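Local coordinates for cellulosomal scaffoldin (Bacteroides cellulosolvens, PDB 2XBT), which probably binds cellulose through this family 3b carbohydrate-binding module, one part of a longer secreted scaffoldin that also carries cohesin and dockerin modules, at residues A[9-14]-A[31-36]; A[19-24]-A[131-136]; A[44-49]-A[88-93]; A[64-69]-A[109-114]. All blocks are in the same frame, centred on the assembly; numbering follows the deposited sequence.

Contact 1 of 4, residues A[9-14]-A[31-36]; sequences DLKLLF and KLQNTG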
loop_
_atom_site.group_PDB
_atom_site.type_symbol
_atom_site.label_atom_id
_atom_site.label_comp_id
_atom_site.label_asym_id
_atom_site.label_seq_id
_atom_site.Cartn_x
_atom_site.Cartn_y
_atom_site.Cartn_z
ATOM N N ASP A 9 13.126 -4.716 9.831
ATOM C CA ASP A 9 12.360 -5.882 10.236
ATOM C C ASP A 9 10.898 -5.698 9.796
ATOM O O ASP A 9 9.977 -6.257 10.397
ATOM C CB ASP A 9 12.460 -6.076 11.755
ATOM C CG ASP A 9 13.891 -6.380 12.224
ATOM O OD1 ASP A 9 14.647 -7.022 11.462
ATOM O OD2 ASP A 9 14.250 -5.982 13.360
ATOM N N LEU A 10 10.697 -4.900 8.756
ATOM C CA LEU A 10 9.343 -4.575 8.279
ATOM C C LEU A 10 8.867 -5.544 7.202
ATOM O O LEU A 10 9.626 -5.913 6.300
ATOM C CB LEU A 10 9.300 -3.148 7.753
ATOM C CG LEU A 10 9.526 -2.021 8.756
ATOM C CD1 LEU A 10 9.696 -0.687 8.059
ATOM C CD2 LEU A 10 8.382 -1.966 9.753
ATOM N N LYS A 11 7.611 -5.959 7.300
ATOM C CA LYS A 11 7.031 -6.887 6.337
ATOM C C LYS A 11 5.603 -6.477 6.002
ATOM O O LYS A 11 4.855 -6.070 6.887
ATOM C CB LYS A 11 7.067 -8.293 6.926
ATOM C CG LYS A 11 6.266 -9.334 6.203
ATOM C CD LYS A 11 6.513 -10.702 6.844
ATOM C CE LYS A 11 5.497 -11.735 6.391
ATOM N NZ LYS A 11 5.721 -13.073 7.021
ATOM N N LEU A 12 5.228 -6.572 4.724
ATOM C CA LEU A 12 3.887 -6.185 4.308
ATOM C C LEU A 12 3.074 -7.402 3.920
ATOM O O LEU A 12 3.528 -8.224 3.127
ATOM C CB LEU A 12 3.948 -5.227 3.115
ATOM C CG LEU A 12 2.636 -4.594 2.655
ATOM C CD1 LEU A 12 2.086 -3.698 3.743
ATOM C CD2 LEU A 12 2.823 -3.799 1.364
ATOM N N LEU A 13 1.878 -7.507 4.490
ATOM C CA LEU A 13 0.890 -8.477 4.053
ATOM C C LEU A 13 -0.173 -7.714 3.273
ATOM O O LEU A 13 -0.453 -6.553 3.566
ATOM C CB LEU A 13 0.271 -9.211 5.247
ATOM C CG LEU A 13 1.244 -10.027 6.115
ATOM C CD1 LEU A 13 0.550 -10.550 7.368
ATOM C CD2 LEU A 13 1.842 -11.181 5.320
ATOM N N PHE A 14 -0.751 -8.353 2.264
ATOM C CA PHE A 14 -1.658 -7.648 1.381
ATOM C C PHE A 14 -2.869 -8.524 1.072
ATOM O O PHE A 14 -2.741 -9.743 0.923
ATOM C CB PHE A 14 -0.945 -7.303 0.061
ATOM C CG PHE A 14 -1.793 -6.521 -0.906
ATOM C CD1 PHE A 14 -1.758 -5.136 -0.912
ATOM C CD2 PHE A 14 -2.622 -7.176 -1.804
ATOM C CE1 PHE A 14 -2.532 -4.416 -1.787
ATOM C CE2 PHE A 14 -3.408 -6.470 -2.682
ATOM C CZ PHE A 14 -3.374 -5.086 -2.677
ATOM N N LYS A 31 -1.385 -5.059 6.025
ATOM C CA LYS A 31 -0.877 -5.133 7.378
ATOM C C LYS A 31 0.609 -4.976 7.290
ATOM O O LYS A 31 1.290 -5.796 6.673
ATOM C CB LYS A 31 -1.144 -6.504 7.991
ATOM C CG LYS A 31 -2.407 -6.628 8.780
ATOM C CD LYS A 31 -2.301 -7.840 9.708
ATOM C CE LYS A 31 -3.631 -8.200 10.348
ATOM N NZ LYS A 31 -3.484 -9.383 11.260
ATOM N N LEU A 32 1.125 -3.933 7.912
ATOM C CA LEU A 32 2.554 -3.738 7.969
ATOM C C LEU A 32 3.013 -4.226 9.333
ATOM O O LEU A 32 2.532 -3.737 10.354
ATOM C CB LEU A 32 2.891 -2.266 7.734
ATOM C CG LEU A 32 4.357 -1.826 7.871
ATOM C CD1 LEU A 32 5.296 -2.567 6.916
ATOM C CD2 LEU A 32 4.467 -0.315 7.675
ATOM N N GLN A 33 3.921 -5.203 9.345
ATOM C CA GLN A 33 4.388 -5.808 10.593
ATOM C C GLN A 33 5.842 -5.465 10.887
ATOM O O GLN A 33 6.656 -5.299 9.981
ATOM C CB GLN A 33 4.258 -7.331 10.536
ATOM C CG GLN A 33 2.847 -7.848 10.548
ATOM C CD GLN A 33 2.783 -9.367 10.433
ATOM O OE1 GLN A 33 3.654 -9.993 9.826
ATOM N NE2 GLN A 33 1.746 -9.962 11.012
ATOM N N ASN A 34 6.168 -5.370 12.169
ATOM C CA ASN A 34 7.554 -5.244 12.586
ATOM C C ASN A 34 7.893 -6.559 13.273
ATOM O O ASN A 34 7.274 -6.912 14.266
ATOM C CB ASN A 34 7.707 -4.048 13.527
ATOM C CG ASN A 34 9.074 -3.986 14.202
ATOM O OD1 ASN A 34 10.028 -4.607 13.758
ATOM N ND2 ASN A 34 9.159 -3.224 15.281
ATOM N N THR A 35 8.845 -7.300 12.719
ATOM C CA THR A 35 9.166 -8.629 13.226
ATOM C C THR A 35 10.327 -8.619 14.220
ATOM O O THR A 35 10.684 -9.664 14.780
ATOM C CB THR A 35 9.617 -9.540 12.092
ATOM O OG1 THR A 35 10.808 -8.984 11.514
ATOM C CG2 THR A 35 8.534 -9.655 11.037
ATOM N N GLY A 36 10.928 -7.453 14.420
ATOM C CA GLY A 36 12.127 -7.343 15.244
ATOM C C GLY A 36 11.974 -6.491 16.488
ATOM O O GLY A 36 10.860 -6.192 16.920
HETATM O O HOH W 1 12.606 -4.248 14.373
HETATM O O HOH W 2 3.550 -12.671 9.054
#
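Asp9 and Asn34 meet at the end of the antiparallel hairpin formed by strands 10-15 and 22-34. Asn34 has CG anti to the backbone N (chi1 170°), and its OD1 accepts the N-H of Gly36 at 3.1 Å, an Asx turn in which the donor stands above the carboxamide plane. A water donates to that OD1 and also to Asp9 OD2, 2.6 Å from the water oxygen. On the other branch, Asn34 ND2 bonds the carbonyls of Ser38 and Gly99. An alanine here would probably leave the Gly36 N-H without its turn acceptor and those two carbonyls without their shared donor. Thr35 turns OG1 between its own N and carbonyl carbon (chi1 62°), where it donates to Asp9 O at 3.1 Å. The same oxygen takes Thr35 N at 2.8 Å, in the carbonyl plane, so two bonds grip it.

On the face of Lys11, Leu13, Lys31 and Gln33, the extended chains of Lys11 and Gln33 run side by side, and a water joins Lys11 NZ to Gln33 OE1. Leu13 CD1 rests 3.9 Å from Gln33 NE2, whose hydrogen bond goes to Glu110, outside the hairpin; Lys31 NZ forms a salt bridge with that glutamate.

On the buried face, Leu32 sends CD1 to within 4.1 Å of Leu10 CB, while Leu12 CD1 approaches Leu32 CB at 4.3 Å. The hairpin is therefore two-sided: leucines pack on the buried face, where Asn34 is the polar exception with partners for both OD1 and ND2, while the other face carries charge, amide and water links round Leu13.

Contact 2 of 4, residues A[19-24]-A[131-136]; sequences AAASSN and YSYPGS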
loop_
_atom_site.group_PDB
_atom_site.type_symbol
_atom_site.label_atom_id
_atom_site.label_comp_id
_atom_site.label_asym_id
_atom_site.label_seq_id
_atom_site.Cartn_x
_atom_site.Cartn_y
_atom_site.Cartn_z
ATOM N N ALA A 19 -10.730 -9.339 -4.949
ATOM C CA ALA A 19 -11.094 -8.576 -6.142
ATOM C C ALA A 19 -10.553 -9.183 -7.439
ATOM O O ALA A 19 -9.401 -9.625 -7.510
ATOM C CB ALA A 19 -10.657 -7.132 -6.019
ATOM N N ALA A 20 -11.400 -9.200 -8.467
ATOM C CA ALA A 20 -11.013 -9.700 -9.783
ATOM C C ALA A 20 -10.365 -8.597 -10.612
ATOM O O ALA A 20 -10.433 -7.424 -10.260
ATOM C CB ALA A 20 -12.232 -10.249 -10.515
ATOM N N ALA A 21 -9.763 -8.969 -11.734
ATOM C CA ALA A 21 -9.168 -7.975 -12.617
ATOM C C ALA A 21 -10.180 -6.887 -12.975
ATOM O O ALA A 21 -9.850 -5.713 -13.019
ATOM C CB ALA A 21 -8.632 -8.638 -13.867
ATOM N N SER A 22 -11.416 -7.289 -13.247
ATOM C CA SER A 22 -12.468 -6.333 -13.516
ATOM C C SER A 22 -13.196 -6.016 -12.211
ATOM O O SER A 22 -13.795 -6.902 -11.601
ATOM C CB SER A 22 -13.442 -6.916 -14.547
ATOM O OG SER A 22 -14.150 -5.885 -15.203
ATOM N N SER A 23 -13.146 -4.760 -11.782
ATOM C CA SER A 23 -13.655 -4.384 -10.463
ATOM C C SER A 23 -14.216 -2.967 -10.498
ATOM O O SER A 23 -13.806 -2.164 -11.323
ATOM C CB SER A 23 -12.516 -4.465 -9.436
ATOM O OG SER A 23 -12.981 -4.313 -8.099
ATOM N N ASN A 24 -15.145 -2.658 -9.603
ATOM C CA ASN A 24 -15.670 -1.296 -9.504
ATOM C C ASN A 24 -14.687 -0.307 -8.866
ATOM O O ASN A 24 -14.798 0.904 -9.048
ATOM C CB ASN A 24 -17.013 -1.276 -8.768
ATOM C CG ASN A 24 -16.896 -1.659 -7.294
ATOM O OD1 ASN A 24 -16.100 -2.523 -6.908
ATOM N ND2 ASN A 24 -17.716 -1.020 -6.461
ATOM N N TYR A 131 0.329 -2.662 -12.398
ATOM C CA TYR A 131 1.511 -3.351 -11.882
ATOM C C TYR A 131 1.291 -3.996 -10.508
ATOM O O TYR A 131 1.669 -5.155 -10.268
ATOM C CB TYR A 131 2.669 -2.342 -11.809
ATOM C CG TYR A 131 3.979 -2.901 -11.279
ATOM C CD1 TYR A 131 4.906 -3.472 -12.137
ATOM C CD2 TYR A 131 4.290 -2.850 -9.933
ATOM C CE1 TYR A 131 6.097 -3.981 -11.674
ATOM C CE2 TYR A 131 5.485 -3.356 -9.460
ATOM C CZ TYR A 131 6.384 -3.925 -10.342
ATOM O OH TYR A 131 7.567 -4.444 -9.882
ATOM N N SER A 132 0.691 -3.246 -9.593
ATOM C CA SER A 132 0.576 -3.714 -8.214
ATOM C C SER A 132 -0.578 -4.689 -7.988
ATOM O O SER A 132 -0.679 -5.304 -6.925
ATOM C CB SER A 132 0.492 -2.530 -7.243
ATOM O OG SER A 132 1.738 -1.835 -7.170
ATOM N N TYR A 133 -1.456 -4.837 -8.980
ATOM C CA TYR A 133 -2.573 -5.777 -8.799
ATOM C C TYR A 133 -2.073 -7.218 -8.877
ATOM O O TYR A 133 -1.528 -7.638 -9.903
ATOM C CB TYR A 133 -3.671 -5.560 -9.838
ATOM C CG TYR A 133 -4.795 -6.584 -9.734
ATOM C CD1 TYR A 133 -5.673 -6.577 -8.653
ATOM C CD2 TYR A 133 -4.964 -7.560 -10.714
ATOM C CE1 TYR A 133 -6.715 -7.534 -8.554
ATOM C CE2 TYR A 133 -5.989 -8.509 -10.629
ATOM C CZ TYR A 133 -6.856 -8.493 -9.553
ATOM O OH TYR A 133 -7.866 -9.434 -9.475
ATOM N N PRO A 134 -2.275 -7.988 -7.807
ATOM C CA PRO A 134 -1.681 -9.327 -7.737
ATOM C C PRO A 134 -2.635 -10.450 -8.127
ATOM O O PRO A 134 -2.280 -11.629 -7.971
ATOM C CB PRO A 134 -1.361 -9.464 -6.254
ATOM C CG PRO A 134 -2.502 -8.701 -5.577
ATOM C CD PRO A 134 -3.007 -7.655 -6.569
ATOM N N GLY A 135 -3.815 -10.110 -8.619
ATOM C CA GLY A 135 -4.837 -11.117 -8.830
ATOM C C GLY A 135 -5.698 -11.148 -7.585
ATOM O O GLY A 135 -5.529 -10.302 -6.700
ATOM N N SER A 136 -6.624 -12.102 -7.513
ATOM C CA SER A 136 -7.531 -12.202 -6.374
ATOM C C SER A 136 -6.791 -12.666 -5.133
ATOM O O SER A 136 -6.186 -13.736 -5.131
ATOM C CB SER A 136 -8.672 -13.174 -6.674
ATOM O OG SER A 136 -9.403 -12.742 -7.805
#
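Tyr133 points its hydroxyl at the backbone of Ala19, joining two loops at the surface of the beta sandwich that characterises family 3 carbohydrate-binding modules. One loop leads into strand 22-34; the other lies between strands 125-126 and 147-150. With CG anti to the backbone N (chi1 176°), the ring reaches across to 19-24, and Ala19 O sits at the ring edge, close to its plane. Tyr133 OH donates to Ala19 O at 2.5 Å in the model, but the hydroxyl is crowded there and the exact length is doubtful.

Further round the ring, Ala21 meets the CE2 side: Tyr133 CE2 is 3.8 Å from Ala21 CA, and Ala21 CB approaches the same ring atom. Tyr49, Asn16 and Gln127 also touch the tyrosine, so the ring lies among several parts of the fold.

Ser136, three residues on in the same loop, also approaches Ala19 O. Its OG bonds Gly18 O, the stronger partner, and lies 3.1 Å from Ala19 O, so the destination of its one proton is not settled. Ser136 CA adds a C-H...O contact to Ala19 O at 3.4 Å.

Within 131-136 the chain folds back over its own tyrosine. Gly135, whose phi of 93° would press a CB against the carbonyl O of Pro134, places its N over the centre of the Tyr133 ring, 3.3 Å above the ring plane.

Contact 3 of 4, residues A[44-49]-A[88-93]; sequences KITIRY and YIEIKL. With NO3 (nitrate ion), chain B.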
loop_
_atom_site.group_PDB
_atom_site.type_symbol
_atom_site.label_atom_id
_atom_site.label_comp_id
_atom_site.label_asym_id
_atom_site.label_seq_id
_atom_site.Cartn_x
_atom_site.Cartn_y
_atom_site.Cartn_z
ATOM N N LYS A 44 6.990 8.178 9.124
ATOM C CA LYS A 44 8.071 8.051 8.156
ATOM C C LYS A 44 7.836 6.952 7.135
ATOM O O LYS A 44 8.683 6.702 6.297
ATOM C CB LYS A 44 9.404 7.819 8.856
ATOM C CG LYS A 44 9.831 8.980 9.723
ATOM C CD LYS A 44 11.170 8.688 10.372
ATOM C CE LYS A 44 11.712 9.932 11.047
ATOM N NZ LYS A 44 10.712 10.457 12.001
ATOM N N ILE A 45 6.683 6.303 7.208
ATOM C CA ILE A 45 6.356 5.232 6.276
ATOM C C ILE A 45 5.550 5.773 5.091
ATOM O O ILE A 45 4.609 6.541 5.268
ATOM C CB ILE A 45 5.506 4.153 6.964
ATOM C CG1 ILE A 45 6.332 3.346 7.984
ATOM C CG2 ILE A 45 4.853 3.238 5.927
ATOM C CD1 ILE A 45 7.244 2.304 7.366
ATOM N N THR A 46 5.927 5.367 3.884
ATOM C CA THR A 46 5.077 5.567 2.715
ATOM C C THR A 46 4.894 4.243 2.004
ATOM O O THR A 46 5.764 3.351 2.065
ATOM C CB THR A 46 5.662 6.612 1.737
ATOM O OG1 THR A 46 7.024 6.285 1.445
ATOM C CG2 THR A 46 5.629 7.968 2.375
ATOM N N ILE A 47 3.743 4.092 1.352
ATOM C CA ILE A 47 3.452 2.883 0.604
ATOM C C ILE A 47 3.063 3.292 -0.797
ATOM O O ILE A 47 2.327 4.260 -0.969
ATOM C CB ILE A 47 2.312 2.124 1.259
ATOM C CG1 ILE A 47 2.740 1.697 2.660
ATOM C CG2 ILE A 47 1.938 0.879 0.423
ATOM C CD1 ILE A 47 1.598 1.151 3.507
ATOM N N ARG A 48 3.569 2.583 -1.804
ATOM C CA ARG A 48 3.188 2.916 -3.177
ATOM C C ARG A 48 2.555 1.729 -3.856
ATOM O O ARG A 48 3.082 0.616 -3.819
ATOM C CB ARG A 48 4.390 3.389 -3.996
ATOM C CG ARG A 48 5.023 4.661 -3.451
ATOM C CD ARG A 48 6.238 5.077 -4.276
ATOM N NE ARG A 48 6.678 6.403 -3.872
ATOM C CZ ARG A 48 7.554 7.159 -4.524
ATOM N NH1 ARG A 48 8.107 6.739 -5.653
ATOM N NH2 ARG A 48 7.866 8.354 -4.045
ATOM N N TYR A 49 1.413 1.991 -4.482
ATOM C CA TYR A 49 0.677 1.013 -5.255
ATOM C C TYR A 49 0.706 1.561 -6.665
ATOM O O TYR A 49 0.220 2.660 -6.911
ATOM C CB TYR A 49 -0.770 0.956 -4.772
ATOM C CG TYR A 49 -1.615 -0.121 -5.418
ATOM C CD1 TYR A 49 -1.831 -1.341 -4.780
ATOM C CD2 TYR A 49 -2.220 0.088 -6.656
ATOM C CE1 TYR A 49 -2.621 -2.329 -5.360
ATOM C CE2 TYR A 49 -3.011 -0.895 -7.249
ATOM C CZ TYR A 49 -3.206 -2.100 -6.597
ATOM O OH TYR A 49 -3.996 -3.093 -7.151
ATOM N N TYR A 88 1.409 6.089 -9.636
ATOM C CA TYR A 88 1.327 5.378 -8.368
ATOM C C TYR A 88 0.501 6.155 -7.362
ATOM O O TYR A 88 0.467 7.386 -7.387
ATOM C CB TYR A 88 2.698 5.060 -7.785
ATOM C CG TYR A 88 3.550 6.260 -7.487
ATOM C CD1 TYR A 88 3.613 6.795 -6.192
ATOM C CD2 TYR A 88 4.282 6.873 -8.488
ATOM C CE1 TYR A 88 4.410 7.919 -5.916
ATOM C CE2 TYR A 88 5.073 7.974 -8.227
ATOM C CZ TYR A 88 5.130 8.496 -6.940
ATOM O OH TYR A 88 5.910 9.596 -6.695
ATOM N N ILE A 89 -0.203 5.419 -6.514
ATOM C CA ILE A 89 -0.824 5.999 -5.342
ATOM C C ILE A 89 0.264 5.965 -4.274
ATOM O O ILE A 89 0.925 4.935 -4.106
ATOM C CB ILE A 89 -1.969 5.128 -4.835
ATOM C CG1 ILE A 89 -2.944 4.816 -5.972
ATOM C CG2 ILE A 89 -2.693 5.815 -3.668
ATOM C CD1 ILE A 89 -3.739 3.583 -5.735
ATOM N N GLU A 90 0.422 7.062 -3.545
ATOM C CA GLU A 90 1.308 7.067 -2.384
ATOM C C GLU A 90 0.498 7.290 -1.134
ATOM O O GLU A 90 -0.143 8.332 -0.976
ATOM C CB GLU A 90 2.384 8.149 -2.488
ATOM C CG GLU A 90 3.335 8.144 -1.290
ATOM C CD GLU A 90 4.580 8.977 -1.536
ATOM O OE1 GLU A 90 4.543 10.192 -1.265
ATOM O OE2 GLU A 90 5.591 8.415 -2.004
ATOM N N ILE A 91 0.552 6.307 -0.245
ATOM C CA ILE A 91 -0.154 6.378 1.023
ATOM C C ILE A 91 0.829 6.765 2.120
ATOM O O ILE A 91 1.898 6.166 2.258
ATOM C CB ILE A 91 -0.837 5.036 1.321
ATOM C CG1 ILE A 91 -1.881 4.733 0.241
ATOM C CG2 ILE A 91 -1.488 5.035 2.704
ATOM C CD1 ILE A 91 -2.419 3.334 0.311
ATOM N N LYS A 92 0.473 7.789 2.890
ATOM C CA LYS A 92 1.338 8.254 3.958
ATOM C C LYS A 92 0.605 8.079 5.265
ATOM O O LYS A 92 -0.573 8.390 5.355
ATOM C CB LYS A 92 1.674 9.731 3.777
ATOM C CG LYS A 92 2.780 10.032 2.784
ATOM C CD LYS A 92 3.198 11.493 2.924
ATOM C CE LYS A 92 4.373 11.846 2.020
ATOM N NZ LYS A 92 5.581 11.055 2.371
ATOM N N LEU A 93 1.298 7.556 6.268
ATOM C CA LEU A 93 0.722 7.401 7.592
ATOM C C LEU A 93 1.127 8.627 8.385
ATOM O O LEU A 93 2.220 9.142 8.199
ATOM C CB LEU A 93 1.240 6.120 8.232
ATOM C CG LEU A 93 0.855 4.888 7.407
ATOM C CD1 LEU A 93 1.454 3.627 8.003
ATOM C CD2 LEU A 93 -0.667 4.775 7.311
HETATM N N NO3 B . 10.587 9.439 -5.746
HETATM O O1 NO3 B . 11.435 9.633 -4.650
HETATM O O2 NO3 B . 9.527 10.329 -5.973
HETATM O O3 NO3 B . 10.806 8.356 -6.607
HETATM O O HOH W 3 4.423 8.870 6.265
#
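Arg48 and Glu90 form a side-on salt bridge on the outer face of two antiparallel strands. Both donors converge on one carboxylate oxygen: Arg48 NE meets Glu90 OE2 at 3.0 Å from its anti side, and Arg48 NH2 meets Glu90 OE2 at 3.1 Å from its syn side. The acceptor stays near the guanidinium plane, although the two flat groups are turned 37° apart. Glu90 OE1 has a long ion pair with Lys92 NZ, 3.9 Å away, which extends the network.

The Arg48 chain is extended from CG to NE and passes over Tyr88, whose CE1 lies 3.4 Å from Arg48 NE over a guanidinium face, the planes 21° apart. Tyr149 makes a cation-pi contact with the same group. A nitrate, probably from the crystallisation liquor, takes weak hydrogen bonds from Arg48 NH1 and NH2. A leucine in place of the arginine would probably leave Glu90 OE2 without these two donors and the Tyr88 ring without the flat group lying over it.

The backbone is satisfied in two reciprocal pairs, Ile47 with Ile91 and Tyr49 with Ile89; Ile91 N reaches Ile47 O at 2.8 Å. Past Thr46 and Lys92 the strands part, and a water lies between Ile45 O and Leu93 O, 2.9 Å from the latter.

On the buried face, Tyr49 CD2 meets Ile89 CD1 at 3.9 Å, and Ile45 CG2 lies beside Leu93 CD1. Strand 45-51 is the middle of its five-stranded sheet, between 85-93 and 147-150; its Ile45, Ile47 and Tyr49 pack on strand 22-34 of the other sheet, while Ile89 touches Phe75 of strand 71-82.

Contact 4 of 4, residues A[64-69]-A[109-114]; sequences DYVSIG and SEVTIQ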
loop_
_atom_site.group_PDB
_atom_site.type_symbol
_atom_site.label_atom_id
_atom_site.label_comp_id
_atom_site.label_asym_id
_atom_site.label_seq_id
_atom_site.Cartn_x
_atom_site.Cartn_y
_atom_site.Cartn_z
ATOM N N ASP A 64 -10.825 3.653 4.751
ATOM C CA ASP A 64 -11.875 2.953 5.485
ATOM C C ASP A 64 -11.454 2.645 6.918
ATOM O O ASP A 64 -12.225 2.842 7.858
ATOM C CB ASP A 64 -12.230 1.636 4.796
ATOM C CG ASP A 64 -12.872 1.837 3.423
ATOM O OD1 ASP A 64 -13.534 2.873 3.192
ATOM O OD2 ASP A 64 -12.702 0.943 2.571
ATOM N N TYR A 65 -10.243 2.120 7.077
ATOM C CA TYR A 65 -9.768 1.729 8.395
ATOM C C TYR A 65 -8.250 1.816 8.514
ATOM O O TYR A 65 -7.519 1.329 7.652
ATOM C CB TYR A 65 -10.238 0.315 8.735
ATOM C CG TYR A 65 -9.730 -0.168 10.078
ATOM C CD1 TYR A 65 -10.121 0.465 11.247
ATOM C CD2 TYR A 65 -8.868 -1.254 10.173
ATOM C CE1 TYR A 65 -9.669 0.039 12.482
ATOM C CE2 TYR A 65 -8.405 -1.696 11.412
ATOM C CZ TYR A 65 -8.818 -1.038 12.560
ATOM O OH TYR A 65 -8.383 -1.444 13.802
ATOM N N VAL A 66 -7.781 2.461 9.575
ATOM C CA VAL A 66 -6.358 2.479 9.875
ATOM C C VAL A 66 -6.224 2.243 11.366
ATOM O O VAL A 66 -6.705 3.050 12.164
ATOM C CB VAL A 66 -5.717 3.818 9.507
ATOM C CG1 VAL A 66 -4.220 3.767 9.762
ATOM C CG2 VAL A 66 -6.018 4.171 8.050
ATOM N N SER A 67 -5.593 1.136 11.740
ATOM C CA SER A 67 -5.599 0.696 13.136
ATOM C C SER A 67 -4.766 1.578 14.065
ATOM O O SER A 67 -5.000 1.602 15.272
ATOM C CB SER A 67 -5.156 -0.761 13.250
ATOM O OG SER A 67 -3.785 -0.913 12.944
ATOM N N ILE A 68 -3.791 2.289 13.510
ATOM C CA ILE A 68 -2.995 3.241 14.279
ATOM C C ILE A 68 -2.851 4.519 13.481
ATOM O O ILE A 68 -2.403 4.480 12.337
ATOM C CB ILE A 68 -1.568 2.721 14.555
ATOM C CG1 ILE A 68 -1.599 1.342 15.210
ATOM C CG2 ILE A 68 -0.777 3.735 15.386
ATOM C CD1 ILE A 68 -0.203 0.761 15.417
ATOM N N GLY A 69 -3.224 5.646 14.087
ATOM C CA GLY A 69 -3.159 6.944 13.439
ATOM C C GLY A 69 -4.147 7.089 12.292
ATOM O O GLY A 69 -5.321 6.701 12.403
ATOM N N SER A 109 2.764 -4.060 17.289
ATOM C CA SER A 109 3.867 -4.324 16.365
ATOM C C SER A 109 3.411 -4.379 14.909
ATOM O O SER A 109 4.210 -4.628 13.998
ATOM C CB SER A 109 4.594 -5.610 16.742
ATOM O OG SER A 109 3.736 -6.725 16.675
ATOM N N GLU A 110 2.123 -4.147 14.688
ATOM C CA GLU A 110 1.619 -4.094 13.329
ATOM C C GLU A 110 0.504 -3.073 13.193
ATOM O O GLU A 110 -0.171 -2.718 14.165
ATOM C CB GLU A 110 1.141 -5.467 12.881
ATOM C CG GLU A 110 -0.004 -5.987 13.704
ATOM C CD GLU A 110 -0.597 -7.256 13.132
ATOM O OE1 GLU A 110 -1.759 -7.201 12.672
ATOM O OE2 GLU A 110 0.094 -8.302 13.149
ATOM N N VAL A 111 0.314 -2.605 11.972
ATOM C CA VAL A 111 -0.736 -1.653 11.690
ATOM C C VAL A 111 -1.524 -2.150 10.483
ATOM O O VAL A 111 -0.945 -2.642 9.512
ATOM C CB VAL A 111 -0.174 -0.250 11.434
ATOM C CG1 VAL A 111 0.823 -0.270 10.261
ATOM C CG2 VAL A 111 -1.308 0.731 11.174
ATOM N N THR A 112 -2.842 -2.060 10.583
ATOM C CA THR A 112 -3.726 -2.439 9.488
ATOM C C THR A 112 -4.201 -1.199 8.738
ATOM O O THR A 112 -4.657 -0.233 9.344
ATOM C CB THR A 112 -4.932 -3.215 10.020
ATOM O OG1 THR A 112 -4.472 -4.447 10.594
ATOM C CG2 THR A 112 -5.904 -3.518 8.886
ATOM N N ILE A 113 -4.091 -1.224 7.410
ATOM C CA ILE A 113 -4.525 -0.110 6.585
ATOM C C ILE A 113 -5.488 -0.660 5.532
ATOM O O ILE A 113 -5.130 -1.568 4.770
ATOM C CB ILE A 113 -3.319 0.532 5.883
ATOM C CG1 ILE A 113 -2.282 0.971 6.926
ATOM C CG2 ILE A 113 -3.740 1.699 4.995
ATOM C CD1 ILE A 113 -0.878 1.135 6.372
ATOM N N GLN A 114 -6.706 -0.131 5.504
ATOM C CA GLN A 114 -7.703 -0.557 4.529
ATOM C C GLN A 114 -8.165 0.649 3.741
ATOM O O GLN A 114 -8.678 1.604 4.301
ATOM C CB GLN A 114 -8.891 -1.237 5.210
ATOM C CG GLN A 114 -8.488 -2.417 6.060
ATOM C CD GLN A 114 -9.667 -3.114 6.718
ATOM O OE1 GLN A 114 -10.821 -2.733 6.527
ATOM N NE2 GLN A 114 -9.374 -4.148 7.501
HETATM O O HOH W 4 -2.884 -2.515 14.894
#
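Ser67 and Thr112 carry on the pairing of strands 59-66 and 110-119 where the first strand ends. Ser67 N donates to Thr112 O at 2.9 Å, and the return bond goes to a side chain: Thr112 N meets Ser67 OG at 2.8 Å, nearly straight at 171°. The serine holds OG there by turning it between its own N and carbonyl carbon (chi1 69°). While accepting from Thr112 N, that hydroxyl donates to a water, which in turn donates to Glu110 O.

Val111, buried, packs CG2 on Ile68 CB at 3.9 Å, and Val66 CG1 rests more distantly on Val111 and Ile113.

The opposite face is the more solvent-exposed one, though its contacts are as close. Thr112 CG2 touches the edge of the Tyr65 ring, 3.9 Å from Tyr65 CD2, and the Gln114 amide crosses that ring with planes 68° apart. At the start of 64-69, a classic beta bulge sets Asp64 and Tyr65 against Gln114, whose O accepts both backbone N-H groups, and Asp64 OD2 pairs with Arg116.

Strand 110-119 is thus flanked by 59-66 and by 22-34, to which Val111 and Ile113 bond through Leu32 and Met30.

Contacts 1 and 4 are neighbours in one antiparallel sheet, their centres about 12 Å apart: strand 22-34 bonds to 110-119 between them, with Leu32 N 2.9 Å from Val111 O. Contact 3 belongs to the facing sheet and meets both across the sandwich core. Ile45 CD1 lies 3.8 Å from Leu32 CD2 of contact 1, and Ile47 CD1 lies 3.8 Å from Ile113 CD1 of contact 4. Contact 2 sits at the far end of the module, its centre about 22 Å from those of contacts 1 and 4, yet Pro134 touches Phe14 and Tyr133 touches Tyr49. The nitrate adjoins contact 3, on the face turned away from this core.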